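Local coordinates for protein lipase chaperone (Burkholderia glumae, PDB 2ES4) that helps the secreted lipase to fold as it passes through the periplasm, acting as its dedicated chaperone (foldase), at residues A232-D235 and A236-K239; F315-P318 and G319-I322. All blocks are in the same frame, centred on the assembly; numbering follows the deposited sequence.

Contact 1 (A232-D235 and A236-K239); sequences AQQD and AVTK
Within the long helix 221-245, Gln234 and Thr238 stand one turn apart and join side chains along the helix surface, an i to i+4 bridge laid beside the ordinary backbone bonds. NE2 of Gln234 donates to OG1 of Thr238 at 3.1 Å. The bond is nearly straight (166° at the hydrogen), and the hydroxyl oxygen lies almost in the amide plane, where the N-H points. Two torsions bring the groups together: the glutamine chain bends at chi2 (57°), folding its amide along the helix, while OG1 of Thr238 sits beside its own backbone N (chi1 -59°), facing the preceding turn. The two side chains meet at about a right angle.

Underneath, Thr238 N donates to Gln234 O at 2.9 Å, and Lys239 N reaches Asp235 O over the same distance. The bond from Ala236 N to Ala232 O is weak, at 3.4 Å. Val237 flanks the glutamine amide, its CB 3.7 Å from NE2 of Gln234; a branched apolar side chain suits this buried place. The alkyl part of Lys239 runs beside the backbone, CG 3.1 Å from Asp235 O, before the chain bends twice.

OE1 of Gln234 accepts a hydrogen bond from an aromatic side chain of another protein's chain; Gln233 packs on that chain's backbone and Val237 on one of its polar side chains. With NE2 tied to Thr238 and OE1 to the partner, both ends of the amide are used and its rotation is fixed: glutamine can donate along its own helix while accepting from the bound protein.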
loop_
_atom_site.group_PDB
_atom_site.type_symbol
_atom_site.label_atom_id
_atom_site.label_comp_id
_atom_site.label_asym_id
_atom_site.label_seq_id
_atom_site.Cartn_x
_atom_site.Cartn_y
_atom_site.Cartn_z
ATOM N N ALA B 232 4.302 -7.595 19.237
ATOM C CA ALA B 232 5.381 -8.519 19.597
ATOM C C ALA B 232 6.168 -8.896 18.349
ATOM O O ALA B 232 7.400 -8.969 18.375
ATOM C CB ALA B 232 4.815 -9.767 20.247
ATOM N N GLN B 233 5.439 -9.086 17.251
ATOM C CA GLN B 233 6.016 -9.444 15.960
ATOM C C GLN B 233 6.997 -8.369 15.485
ATOM O O GLN B 233 8.109 -8.679 15.048
ATOM C CB GLN B 233 4.889 -9.617 14.946
ATOM C CG GLN B 233 5.300 -10.198 13.640
ATOM C CD GLN B 233 4.152 -10.352 12.674
ATOM O OE1 GLN B 233 3.583 -9.368 12.200
ATOM N NE2 GLN B 233 3.805 -11.594 12.376
ATOM N N GLN B 234 6.593 -7.109 15.635
ATOM C CA GLN B 234 7.421 -5.979 15.233
ATOM C C GLN B 234 8.546 -5.675 16.221
ATOM O O GLN B 234 9.630 -5.243 15.816
ATOM C CB GLN B 234 6.554 -4.733 15.010
ATOM C CG GLN B 234 7.326 -3.426 14.714
ATOM C CD GLN B 234 8.254 -3.526 13.507
ATOM O OE1 GLN B 234 7.853 -3.983 12.437
ATOM N NE2 GLN B 234 9.509 -3.120 13.686
ATOM N N ASP B 235 8.282 -5.882 17.508
ATOM C CA ASP B 235 9.280 -5.621 18.541
ATOM C C ASP B 235 10.558 -6.431 18.378
ATOM O O ASP B 235 11.635 -5.939 18.696
ATOM C CB ASP B 235 8.702 -5.819 19.939
ATOM C CG ASP B 235 8.030 -4.563 20.473
ATOM O OD1 ASP B 235 8.721 -3.531 20.615
ATOM O OD2 ASP B 235 6.816 -4.603 20.756
ATOM N N ALA B 236 10.440 -7.641 17.830
ATOM C CA ALA B 236 11.601 -8.500 17.590
ATOM C C ALA B 236 12.473 -7.841 16.528
ATOM O O ALA B 236 13.695 -7.768 16.669
ATOM C CB ALA B 236 11.161 -9.869 17.127
ATOM N N VAL B 237 11.824 -7.307 15.495
ATOM C CA VAL B 237 12.523 -6.608 14.417
ATOM C C VAL B 237 13.183 -5.346 14.983
ATOM O O VAL B 237 14.338 -5.058 14.673
ATOM C CB VAL B 237 11.548 -6.212 13.279
ATOM C CG1 VAL B 237 12.255 -5.391 12.218
ATOM C CG2 VAL B 237 10.936 -7.447 12.668
ATOM N N THR B 238 12.456 -4.629 15.842
ATOM C CA THR B 238 12.963 -3.403 16.459
ATOM C C THR B 238 14.202 -3.642 17.323
ATOM O O THR B 238 15.097 -2.797 17.356
ATOM C CB THR B 238 11.880 -2.701 17.306
ATOM O OG1 THR B 238 10.762 -2.380 16.473
ATOM C CG2 THR B 238 12.407 -1.415 17.932
ATOM N N LYS B 239 14.261 -4.788 18.002
ATOM C CA LYS B 239 15.416 -5.108 18.844
ATOM C C LYS B 239 16.682 -5.200 18.002
ATOM O O LYS B 239 17.734 -4.692 18.392
ATOM C CB LYS B 239 15.211 -6.423 19.579
ATOM C CG LYS B 239 14.028 -6.428 20.530
ATOM C CD LYS B 239 13.962 -7.707 21.324
ATOM C CE LYS B 239 15.098 -7.732 22.286
ATOM N NZ LYS B 239 15.067 -6.659 23.302
#

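Contact 2 (F315-P318 and G319-I322)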
loop_
_atom_site.group_PDB
_atom_site.type_symbol
_atom_site.label_atom_id
_atom_site.label_comp_id
_atom_site.label_asym_id
_atom_site.label_seq_id
_atom_site.Cartn_x
_atom_site.Cartn_y
_atom_site.Cartn_z
ATOM N N PHE B 315 31.490 -5.095 -8.591
ATOM C CA PHE B 315 30.325 -5.680 -7.944
ATOM C C PHE B 315 29.622 -6.601 -8.919
ATOM O O PHE B 315 28.863 -6.149 -9.782
ATOM C CB PHE B 315 29.384 -4.566 -7.492
ATOM C CG PHE B 315 30.013 -3.587 -6.555
ATOM C CD1 PHE B 315 30.242 -3.931 -5.211
ATOM C CD2 PHE B 315 30.404 -2.320 -7.013
ATOM C CE1 PHE B 315 30.859 -3.019 -4.327
ATOM C CE2 PHE B 315 31.017 -1.406 -6.144
ATOM C CZ PHE B 315 31.246 -1.753 -4.801
ATOM N N THR B 316 29.893 -7.896 -8.791
ATOM C CA THR B 316 29.315 -8.880 -9.690
ATOM C C THR B 316 28.203 -9.743 -9.114
ATOM O O THR B 316 27.582 -10.527 -9.840
ATOM C CB THR B 316 30.399 -9.741 -10.329
ATOM O OG1 THR B 316 31.184 -10.368 -9.314
ATOM C CG2 THR B 316 31.308 -8.879 -11.216
ATOM N N ALA B 317 27.962 -9.621 -7.807
ATOM C CA ALA B 317 26.850 -10.336 -7.174
ATOM C C ALA B 317 25.632 -9.586 -7.721
ATOM O O ALA B 317 25.647 -8.347 -7.759
ATOM C CB ALA B 317 26.905 -10.200 -5.661
ATOM N N PRO B 318 24.601 -10.308 -8.208
ATOM C CA PRO B 318 23.412 -9.637 -8.751
ATOM C C PRO B 318 22.816 -8.548 -7.856
ATOM O O PRO B 318 22.624 -8.750 -6.655
ATOM C CB PRO B 318 22.442 -10.790 -8.953
ATOM C CG PRO B 318 23.361 -11.923 -9.316
ATOM C CD PRO B 318 24.455 -11.776 -8.305
ATOM N N GLY B 319 22.630 -7.368 -8.442
ATOM C CA GLY B 319 22.072 -6.250 -7.708
ATOM C C GLY B 319 23.049 -5.287 -7.054
ATOM O O GLY B 319 22.701 -4.120 -6.850
ATOM N N GLU B 320 24.263 -5.738 -6.743
ATOM C CA GLU B 320 25.235 -4.861 -6.094
ATOM C C GLU B 320 25.772 -3.705 -6.932
ATOM O O GLU B 320 26.059 -2.638 -6.389
ATOM C CB GLU B 320 26.381 -5.654 -5.493
ATOM C CG GLU B 320 25.981 -6.483 -4.285
ATOM C CD GLU B 320 27.172 -6.943 -3.463
ATOM O OE1 GLU B 320 28.318 -6.895 -3.958
ATOM O OE2 GLU B 320 26.963 -7.339 -2.299
ATOM N N ALA B 321 25.899 -3.897 -8.245
ATOM C CA ALA B 321 26.383 -2.814 -9.113
ATOM C C ALA B 321 25.361 -1.681 -9.104
ATOM O O ALA B 321 25.720 -0.501 -9.022
ATOM C CB ALA B 321 26.606 -3.314 -10.516
ATOM N N ILE B 322 24.085 -2.060 -9.113
ATOM C CA ILE B 322 22.991 -1.098 -9.076
ATOM C C ILE B 322 22.986 -0.384 -7.730
ATOM O O ILE B 322 22.762 0.828 -7.668
ATOM C CB ILE B 322 21.627 -1.782 -9.322
ATOM C CG1 ILE B 322 21.573 -2.313 -10.758
ATOM C CG2 ILE B 322 20.477 -0.803 -9.070
ATOM C CD1 ILE B 322 20.259 -2.966 -11.143
HETATM O O HOH W 1 25.828 -6.573 -9.798
#
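The carbonyl oxygen of Ala317 is gripped twice: Glu320 N donates to it at 3.1 Å, and a water gives it a shorter bond of 2.7 Å. The first bond closes a type II beta turn. Proline suits the second position, and Gly319 the third, because its positive phi (93°) would drive a CB into the carbonyl oxygen of Pro318. Gly319 is also the N-cap of helix 320-328. The water donates to Phe315 O as well and accepts from Ala321 N at 3.1 Å, satisfying an N-H of the helix's first turn.

On another flank, CB of Phe315 rests 3.6 Å from Ala321 N. OE1 of Glu320 comes to the edge of the phenyl ring, 3.7 Å from CD1, with ring and carboxylate planes 71° apart. The glutamate chain, extended beyond CG, passes Ala317 CB, which lies 3.9 Å from its CD.

That carboxylate forms a salt bridge with Arg282 of helix 263-294, while the buried Phe315 ring meets Tyr286 edge-to-face and Trp279 at an oblique angle. The turn between helices 300-314 and 320-328 is thereby held against helix 263-294, and Pro318 packs on the backbone of another protein's chain.

Overall arrangement
Both contacts are local and lie at the surface, each with a single buried residue, Val237 in contact 1 and Phe315 in contact 2. Their centres are 30 Å apart and their nearest atoms about 21 Å. They share no element: contact 1 lies within one unbroken helix, 221-245, where backbone bonds repeat and a side-chain bridge is added. Contact 2 joins helices 300-314 and 320-328 through a tight turn, where water, proline and glycine manage the change of direction, and its carboxylate and aromatic ring pair with residues of a third helix, 263-294. Each also touches the other protein, consistent with a chaperone that meets its client at more than one place.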